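PDB 3IA7: CalG4 from Micromonospora echinospora, which probably is a glycosyltransferase of the GT-B fold, built from two Rossmann-like domains that face each other. Local coordinates for residues T189-P194 with F208-P213; P260-M265 with N282-Q287. All coordinates share one frame; numbering follows the deposited sequence.

Contact 1. Residues T189-P194 with F208-P213; sequences TIVFLP and FAFVGP
Val191 lays its CG1 branch alongside the ring of Phe210, 3.7 Å from CD1 of that ring, the two side chains pointing the same way from neighbouring strands. CG1, anti to the backbone N at chi1 179°, is the branch that reaches the ring. Next to this pair Thr189 and Phe208 repeat the arrangement, with Thr189 CB 3.7 Å from Phe208 CD1, and the ring of Phe204 meets that of Phe208 edge to face. Ile190 and Ala209 lie on the other face of the sheet, and Val211, just past the end of its strand, adds its CG2 beside them. There the side chains of Ile190 and Val211 cross obliquely, with their CG2 methyls 3.5 Å apart, and the same Val211 methyl lies 3.5 Å from Phe192 CD1, so one branch is shared by two partners; helix 385-400 packs here through Ala389, Arg388 and Glu392. The strands 189-191 and 208-210 run parallel, the latter being the outermost strand of the seven-stranded N-terminal sheet of this GT-B protein. Their ladder is Ala209 N to Thr189 O, Val191 N to Ala209 O at 2.9 Å, and Val211 N to Val191 O. Beyond it the chain turns at Phe192, the centre of an inverse gamma turn, and Leu193 O receives a weak bond from Gly212 N (3.1 Å, 133° at the hydrogen). Gly212 takes a positive phi of 77° here, backbone angles that call for glycine, and its carbonyl O lies at the edge of the Phe192 ring, in its plane.

Contact 2. Residues P260-M265 with N282-Q287; sequences PWHVVM and NVEAHQ
His262 NE2 points at Glu284 OE2 in a short, nearly straight hydrogen bond, 2.6 Å long with 172° at the hydrogen. The imidazole stands almost perpendicular to the carboxylate and meets the oxygen on its anti side, while the acceptor lies in the ring plane. CG of His262 is anti to the backbone N (chi1 -176°), which carries the ring across to the neighbouring strand, where Asn282 O sits over one ring face. Glu284 is gripped again through OE1, which takes a hydrogen bond of 2.8 Å from His286 NE2, and OE2 has a further donor in Trp224 NE1. Two histidines and an indole thus hold the carboxylate, an arrangement that would be expected to favour its charged form. Along this polar row His262 and Glu284 are partly exposed, whereas His286 is buried against the second subunit, meeting Trp288 of that chain edge to face. Strands 262-266 and 283-286 are parallel neighbours at one border of the C-terminal Rossmann-like sheet, 283-286 being outermost within the chain. Their backbones alternate regularly, from Val263 N to Asn282 O at 2.8 Å through to His286 N bonding Met265 O. On the face opposite Glu284, Val263, Val283 and Met265 are buried and pack at ordinary van der Waals distances, while Ala285 is partly exposed. Selenomethionine Met265, bent at chi3 (-72°), brings CE to 3.9 Å from Val283 CG1 and 4.0 Å from Ala285 CB, and Val263 CB approaches Val283 CG2; Phe249, Cys252, Ala253 and Phe256 of helix 246-256 cover this layer. At the start of the pair, Asn282 ND2 reaches back to Trp261 O over 2.8 Å and also bonds Phe256 O.

How the contacts relate
Both contacts pair an outermost strand with its neighbour in a parallel sheet, but in different domains: 189-194 with 208-213 in the N-terminal sheet, 260-265 with 282-287 in the C-terminal one. Their centres lie 33 Å apart and nothing touches between them. Contact 1 is the more buried, about 12 Å from the centre of the chain, and its side chains are almost wholly apolar; helix 385-400 packs on one face and helix 367-381 touches the proline end. Contact 2, about 26 Å from that centre, divides its chemistry by face, with a hydrophobic layer against a helix and a histidine-carboxylate network whose His286 end meets the second subunit.

Contact 1. Residues T189-P194 with F208-P213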
loop_
_atom_site.group_PDB
_atom_site.type_symbol
_atom_site.label_atom_id
_atom_site.label_comp_id
_atom_site.label_asym_id
_atom_site.label_seq_id
_atom_site.Cartn_x
_atom_site.Cartn_y
_atom_site.Cartn_z
ATOM N N THR A 189 -15.369 -18.133 1.045
ATOM C CA THR A 189 -13.923 -18.158 1.037
ATOM C C THR A 189 -13.443 -16.986 0.176
ATOM O O THR A 189 -13.841 -16.884 -0.998
ATOM C CB THR A 189 -13.378 -19.501 0.458
ATOM O OG1 THR A 189 -13.859 -20.618 1.274
ATOM C CG2 THR A 189 -11.821 -19.496 0.531
ATOM N N ILE A 190 -12.617 -16.124 0.773
ATOM C CA ILE A 190 -12.020 -14.998 0.120
ATOM C C ILE A 190 -10.596 -15.422 -0.228
ATOM O O ILE A 190 -9.765 -15.748 0.648
ATOM C CB ILE A 190 -11.995 -13.696 1.017
ATOM C CG1 ILE A 190 -13.383 -13.402 1.656
ATOM C CG2 ILE A 190 -11.349 -12.465 0.222
ATOM C CD1 ILE A 190 -14.431 -12.938 0.730
ATOM N N VAL A 191 -10.324 -15.445 -1.526
ATOM C CA VAL A 191 -9.050 -15.899 -2.021
ATOM C C VAL A 191 -8.313 -14.693 -2.581
ATOM O O VAL A 191 -8.841 -14.012 -3.501
ATOM C CB VAL A 191 -9.276 -16.935 -3.168
ATOM C CG1 VAL A 191 -7.939 -17.388 -3.699
ATOM C CG2 VAL A 191 -10.083 -18.141 -2.675
ATOM N N PHE A 192 -7.109 -14.412 -2.086
ATOM C CA PHE A 192 -6.394 -13.167 -2.465
ATOM C C PHE A 192 -5.575 -13.335 -3.735
ATOM O O PHE A 192 -4.369 -12.986 -3.798
ATOM C CB PHE A 192 -5.543 -12.698 -1.270
ATOM C CG PHE A 192 -6.396 -12.313 -0.068
ATOM C CD1 PHE A 192 -7.319 -11.268 -0.156
ATOM C CD2 PHE A 192 -6.245 -12.992 1.141
ATOM C CE1 PHE A 192 -8.127 -10.910 0.946
ATOM C CE2 PHE A 192 -7.042 -12.624 2.266
ATOM C CZ PHE A 192 -7.997 -11.613 2.149
ATOM N N LEU A 193 -6.207 -13.951 -4.740
ATOM C CA LEU A 193 -5.569 -14.242 -6.031
ATOM C C LEU A 193 -6.550 -13.851 -7.114
ATOM O O LEU A 193 -7.753 -13.845 -6.858
ATOM C CB LEU A 193 -5.323 -15.748 -6.254
ATOM C CG LEU A 193 -4.566 -16.522 -5.150
ATOM C CD1 LEU A 193 -4.448 -17.946 -5.587
ATOM C CD2 LEU A 193 -3.201 -16.038 -4.906
ATOM N N PRO A 194 -6.037 -13.523 -8.293
ATOM C CA PRO A 194 -6.970 -13.383 -9.416
ATOM C C PRO A 194 -7.433 -14.758 -9.836
ATOM O O PRO A 194 -6.672 -15.740 -9.774
ATOM C CB PRO A 194 -6.138 -12.672 -10.490
ATOM C CG PRO A 194 -4.723 -13.132 -10.262
ATOM C CD PRO A 194 -4.641 -13.237 -8.683
ATOM N N PHE A 208 -16.735 -19.043 -3.468
ATOM C CA PHE A 208 -15.327 -18.605 -3.544
ATOM C C PHE A 208 -15.278 -17.238 -4.230
ATOM O O PHE A 208 -15.733 -17.111 -5.373
ATOM C CB PHE A 208 -14.471 -19.617 -4.308
ATOM C CG PHE A 208 -14.381 -20.966 -3.624
ATOM C CD1 PHE A 208 -13.298 -21.259 -2.790
ATOM C CD2 PHE A 208 -15.410 -21.893 -3.750
ATOM C CE1 PHE A 208 -13.199 -22.508 -2.138
ATOM C CE2 PHE A 208 -15.365 -23.128 -3.068
ATOM C CZ PHE A 208 -14.232 -23.446 -2.276
ATOM N N ALA A 209 -14.776 -16.227 -3.534
ATOM C CA ALA A 209 -14.539 -14.928 -4.180
ATOM C C ALA A 209 -13.025 -14.704 -4.467
ATOM O O ALA A 209 -12.195 -14.625 -3.544
ATOM C CB ALA A 209 -15.112 -13.784 -3.330
ATOM N N PHE A 210 -12.674 -14.608 -5.742
ATOM C CA PHE A 210 -11.218 -14.388 -6.118
ATOM C C PHE A 210 -10.963 -12.874 -6.201
ATOM O O PHE A 210 -11.213 -12.228 -7.245
ATOM C CB PHE A 210 -10.859 -15.138 -7.417
ATOM C CG PHE A 210 -10.997 -16.643 -7.273
ATOM C CD1 PHE A 210 -9.896 -17.406 -6.831
ATOM C CD2 PHE A 210 -12.233 -17.258 -7.465
ATOM C CE1 PHE A 210 -10.024 -18.817 -6.642
ATOM C CE2 PHE A 210 -12.408 -18.679 -7.280
ATOM C CZ PHE A 210 -11.286 -19.444 -6.844
ATOM N N VAL A 211 -10.557 -12.289 -5.079
ATOM C CA VAL A 211 -10.472 -10.815 -4.970
ATOM C C VAL A 211 -9.121 -10.224 -5.373
ATOM O O VAL A 211 -8.943 -9.002 -5.468
ATOM C CB VAL A 211 -10.960 -10.281 -3.565
ATOM C CG1 VAL A 211 -12.436 -10.755 -3.272
ATOM C CG2 VAL A 211 -9.922 -10.689 -2.471
ATOM N N GLY A 212 -8.156 -11.082 -5.621
ATOM C CA GLY A 212 -6.811 -10.633 -5.977
ATOM C C GLY A 212 -5.934 -10.126 -4.798
ATOM O O GLY A 212 -6.428 -10.080 -3.629
ATOM N N PRO A 213 -4.673 -9.720 -5.082
ATOM C CA PRO A 213 -3.731 -9.211 -4.055
ATOM C C PRO A 213 -4.182 -7.837 -3.567
ATOM O O PRO A 213 -4.985 -7.178 -4.244
ATOM C CB PRO A 213 -2.381 -9.147 -4.800
ATOM C CG PRO A 213 -2.726 -9.028 -6.243
ATOM C CD PRO A 213 -4.078 -9.698 -6.434
#

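Contact 2. Residues P260-M265 with N282-Q287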
loop_
_atom_site.group_PDB
_atom_site.type_symbol
_atom_site.label_atom_id
_atom_site.label_comp_id
_atom_site.label_asym_id
_atom_site.label_seq_id
_atom_site.Cartn_x
_atom_site.Cartn_y
_atom_site.Cartn_z
ATOM N N PRO A 260 23.614 -2.123 -20.731
ATOM C CA PRO A 260 22.807 -0.933 -20.479
ATOM C C PRO A 260 21.786 -1.107 -19.349
ATOM O O PRO A 260 21.101 -0.182 -19.013
ATOM C CB PRO A 260 22.035 -0.747 -21.794
ATOM C CG PRO A 260 22.820 -1.560 -22.801
ATOM C CD PRO A 260 23.248 -2.743 -22.013
ATOM N N TRP A 261 21.691 -2.284 -18.765
ATOM C CA TRP A 261 20.675 -2.476 -17.727
ATOM C C TRP A 261 20.947 -1.639 -16.509
ATOM O O TRP A 261 22.091 -1.322 -16.211
ATOM C CB TRP A 261 20.585 -3.932 -17.294
ATOM C CG TRP A 261 19.922 -4.836 -18.314
ATOM C CD1 TRP A 261 20.519 -5.429 -19.389
ATOM C CD2 TRP A 261 18.568 -5.291 -18.299
ATOM N NE1 TRP A 261 19.610 -6.208 -20.058
ATOM C CE2 TRP A 261 18.405 -6.143 -19.412
ATOM C CE3 TRP A 261 17.467 -5.057 -17.446
ATOM C CZ2 TRP A 261 17.203 -6.778 -19.696
ATOM C CZ3 TRP A 261 16.246 -5.667 -17.747
ATOM C CH2 TRP A 261 16.132 -6.535 -18.841
ATOM N N HIS A 262 19.875 -1.295 -15.806
ATOM C CA HIS A 262 19.987 -0.740 -14.453
ATOM C C HIS A 262 19.315 -1.706 -13.509
ATOM O O HIS A 262 18.105 -2.032 -13.674
ATOM C CB HIS A 262 19.355 0.640 -14.328
ATOM C CG HIS A 262 19.551 1.239 -12.956
ATOM N ND1 HIS A 262 20.697 1.926 -12.600
ATOM C CD2 HIS A 262 18.774 1.214 -11.850
ATOM C CE1 HIS A 262 20.599 2.325 -11.339
ATOM N NE2 HIS A 262 19.448 1.893 -10.861
ATOM N N VAL A 263 20.076 -2.163 -12.512
ATOM C CA VAL A 263 19.593 -3.262 -11.633
ATOM C C VAL A 263 19.326 -2.705 -10.227
ATOM O O VAL A 263 20.209 -2.054 -9.610
ATOM C CB VAL A 263 20.622 -4.451 -11.591
ATOM C CG1 VAL A 263 20.128 -5.586 -10.605
ATOM C CG2 VAL A 263 20.854 -5.006 -13.036
ATOM N N VAL A 264 18.126 -2.971 -9.716
ATOM C CA VAL A 264 17.799 -2.636 -8.324
ATOM C C VAL A 264 17.653 -3.923 -7.525
ATOM O O VAL A 264 16.821 -4.770 -7.875
ATOM C CB VAL A 264 16.501 -1.804 -8.207
ATOM C CG1 VAL A 264 16.205 -1.498 -6.721
ATOM C CG2 VAL A 264 16.576 -0.548 -9.074
HETATM N N MSE A 265 18.498 -4.077 -6.507
HETATM C CA MSE A 265 18.477 -5.295 -5.711
HETATM C C MSE A 265 17.948 -4.961 -4.334
HETATM O O MSE A 265 18.507 -4.104 -3.637
HETATM C CB MSE A 265 19.850 -5.978 -5.651
HETATM C CG MSE A 265 20.579 -5.978 -7.023
HETATM SE SE MSE A 265 21.958 -7.307 -7.079
HETATM C CE MSE A 265 23.202 -6.339 -5.836
ATOM N N ASN A 282 25.794 0.779 -12.379
ATOM C CA ASN A 282 24.405 0.568 -12.855
ATOM C C ASN A 282 23.676 -0.462 -12.003
ATOM O O ASN A 282 22.606 -0.983 -12.379
ATOM C CB ASN A 282 24.410 0.145 -14.335
ATOM C CG ASN A 282 25.144 -1.146 -14.554
ATOM O OD1 ASN A 282 26.155 -1.399 -13.893
ATOM N ND2 ASN A 282 24.672 -1.967 -15.514
ATOM N N VAL A 283 24.210 -0.723 -10.815
ATOM C CA VAL A 283 23.556 -1.655 -9.872
ATOM C C VAL A 283 23.458 -0.982 -8.492
ATOM O O VAL A 283 24.455 -0.459 -7.990
ATOM C CB VAL A 283 24.382 -2.963 -9.764
ATOM C CG1 VAL A 283 23.704 -3.974 -8.843
ATOM C CG2 VAL A 283 24.555 -3.557 -11.149
ATOM N N GLU A 284 22.263 -0.988 -7.904
ATOM C CA GLU A 284 22.084 -0.440 -6.573
ATOM C C GLU A 284 21.460 -1.482 -5.647
ATOM O O GLU A 284 20.574 -2.259 -6.050
ATOM C CB GLU A 284 21.252 0.821 -6.643
ATOM C CG GLU A 284 19.865 0.675 -7.279
ATOM C CD GLU A 284 19.161 2.039 -7.342
ATOM O OE1 GLU A 284 19.109 2.689 -6.286
ATOM O OE2 GLU A 284 18.691 2.479 -8.422
ATOM N N ALA A 285 21.901 -1.496 -4.408
ATOM C CA ALA A 285 21.361 -2.460 -3.463
ATOM C C ALA A 285 20.795 -1.753 -2.236
ATOM O O ALA A 285 21.402 -0.806 -1.731
ATOM C CB ALA A 285 22.454 -3.476 -3.076
ATOM N N HIS A 286 19.628 -2.208 -1.766
ATOM C CA HIS A 286 18.940 -1.568 -0.643
ATOM C C HIS A 286 18.358 -2.684 0.193
ATOM O O HIS A 286 17.888 -3.676 -0.371
ATOM C CB HIS A 286 17.740 -0.778 -1.167
ATOM C CG HIS A 286 18.097 0.326 -2.096
ATOM N ND1 HIS A 286 18.368 1.600 -1.656
ATOM C CD2 HIS A 286 18.245 0.343 -3.443
ATOM C CE1 HIS A 286 18.682 2.353 -2.700
ATOM N NE2 HIS A 286 18.596 1.618 -3.792
ATOM N N GLN A 287 18.344 -2.533 1.507
ATOM C CA GLN A 287 17.570 -3.455 2.325
ATOM C C GLN A 287 16.086 -3.409 1.959
ATOM O O GLN A 287 15.473 -4.459 1.826
ATOM C CB GLN A 287 17.763 -3.195 3.808
ATOM C CG GLN A 287 19.181 -3.581 4.317
ATOM C CD GLN A 287 19.281 -3.605 5.839
ATOM O OE1 GLN A 287 18.554 -2.891 6.536
ATOM N NE2 GLN A 287 20.144 -4.452 6.359
#